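PDB 2WSM: hydrogenase expression/formation protein (HypB) from Archaeoglobus fulgidus, which binds and probably hydrolyses GTP, dimerises in a GTP-dependent manner, and probably handles nickel during the maturation of hydrogenase. Local coordinates for residues D206-R209 with G210-N213. Sequence-based numbering, arbitrary orientation.
Sequences DFLR and GILN
Ile211 lays its CG2 methyl over one face of the Phe207 ring, a CH-pi contact 4.2 Å from CG2 to the ring centroid; residues four apart stand on the same side of a helix, as these two do. With CG of Phe207 anti to its own nitrogen (chi1 157°), the ring is carried toward the next turn, where Ile211 CG2 sits 3.8 Å from Phe207 CE1. Ile211 holds CG1 between its backbone N and carbonyl carbon (chi1 68°), which presses CG1 tightly against the previous turn, 3.0 Å from Leu208 O, and leaves CG2 toward Phe207. Ile211 CD1 lies 4.0 Å from Leu208 CD2, the two chains side by side and pointing the same way. Underneath, Ile211 N bonds to Phe207 O at 3.2 Å and Leu212 N to Leu208 O at 3.1 Å. Toward the C-terminal end the bonding weakens, Asn213 N reaching Arg209 O only weakly (131°). On the exposed flank the extended Arg209 chain makes a long salt bridge, 3.5 Å from NH2 to Asp206 OD1, its hydrogen bond weak, the oxygen at the guanidinium edge. The C-terminal two turns of helix 201-212 lie against the central parallel sheet: Ile211 and Leu212 rest on strand 31-37, Leu208 and Arg209 on helix 43-54.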
loop_
_atom_site.group_PDB
_atom_site.type_symbol
_atom_site.label_atom_id
_atom_site.label_comp_id
_atom_site.label_asym_id
_atom_site.label_seq_id
_atom_site.Cartn_x
_atom_site.Cartn_y
_atom_site.Cartn_z
ATOM N N ASP A 206 12.912 -22.377 -13.521
ATOM C CA ASP A 206 12.045 -22.859 -14.594
ATOM C C ASP A 206 10.978 -21.838 -14.976
ATOM O O ASP A 206 10.666 -21.669 -16.150
ATOM C CB ASP A 206 11.383 -24.182 -14.197
ATOM C CG ASP A 206 12.362 -25.350 -14.184
ATOM O OD1 ASP A 206 13.339 -25.324 -14.965
ATOM O OD2 ASP A 206 12.152 -26.294 -13.393
ATOM N N PHE A 207 10.410 -21.161 -13.985
ATOM C CA PHE A 207 9.439 -20.108 -14.263
ATOM C C PHE A 207 10.077 -18.975 -15.067
ATOM O O PHE A 207 9.471 -18.446 -15.997
ATOM C CB PHE A 207 8.853 -19.568 -12.961
ATOM C CG PHE A 207 8.294 -18.177 -13.072
ATOM C CD1 PHE A 207 7.058 -17.955 -13.651
ATOM C CD2 PHE A 207 8.997 -17.093 -12.572
ATOM C CE1 PHE A 207 6.538 -16.680 -13.740
ATOM C CE2 PHE A 207 8.484 -15.819 -12.659
ATOM C CZ PHE A 207 7.253 -15.609 -13.246
ATOM N N LEU A 208 11.301 -18.606 -14.705
ATOM C CA LEU A 208 12.021 -17.562 -15.432
ATOM C C LEU A 208 12.323 -17.975 -16.876
ATOM O O LEU A 208 12.150 -17.187 -17.795
ATOM C CB LEU A 208 13.319 -17.193 -14.710
ATOM C CG LEU A 208 13.214 -16.418 -13.399
ATOM C CD1 LEU A 208 14.611 -16.168 -12.834
ATOM C CD2 LEU A 208 12.457 -15.106 -13.599
ATOM N N ARG A 209 12.782 -19.208 -17.067
ATOM C CA ARG A 209 13.041 -19.715 -18.412
ATOM C C ARG A 209 11.764 -19.669 -19.238
ATOM O O ARG A 209 11.779 -19.276 -20.404
ATOM C CB ARG A 209 13.600 -21.142 -18.372
ATOM C CG ARG A 209 15.026 -21.244 -17.833
ATOM C CD ARG A 209 15.557 -22.678 -17.899
ATOM N NE ARG A 209 16.953 -22.771 -17.478
ATOM C CZ ARG A 209 17.383 -23.486 -16.442
ATOM N NH1 ARG A 209 18.676 -23.505 -16.138
ATOM N NH2 ARG A 209 16.525 -24.189 -15.714
ATOM N N GLY A 210 10.654 -20.058 -18.623
ATOM C CA GLY A 210 9.371 -20.012 -19.294
ATOM C C GLY A 210 9.048 -18.635 -19.845
ATOM O O GLY A 210 8.620 -18.503 -20.990
ATOM N N ILE A 211 9.255 -17.599 -19.037
ATOM C CA ILE A 211 8.864 -16.251 -19.435
ATOM C C ILE A 211 9.838 -15.604 -20.427
ATOM O O ILE A 211 9.486 -14.654 -21.122
ATOM C CB ILE A 211 8.671 -15.332 -18.212
ATOM C CG1 ILE A 211 10.013 -15.062 -17.523
ATOM C CG2 ILE A 211 7.658 -15.947 -17.247
ATOM C CD1 ILE A 211 9.961 -13.980 -16.452
ATOM N N LEU A 212 11.059 -16.115 -20.490
ATOM C CA LEU A 212 12.044 -15.602 -21.437
ATOM C C LEU A 212 11.948 -16.303 -22.792
ATOM O O LEU A 212 12.447 -15.798 -23.797
ATOM C CB LEU A 212 13.461 -15.723 -20.872
ATOM C CG LEU A 212 13.782 -14.770 -19.716
ATOM C CD1 LEU A 212 15.132 -15.092 -19.088
ATOM C CD2 LEU A 212 13.732 -13.317 -20.169
ATOM N N ASN A 213 11.304 -17.466 -22.815
ATOM C CA ASN A 213 11.154 -18.222 -24.054
ATOM C C ASN A 213 9.773 -18.062 -24.686
ATOM O O ASN A 213 9.383 -16.964 -25.098
ATOM C CB ASN A 213 11.466 -19.701 -23.820
ATOM C CG ASN A 213 12.947 -19.954 -23.561
ATOM O OD1 ASN A 213 13.809 -19.167 -23.966
ATOM N ND2 ASN A 213 13.248 -21.064 -22.890
#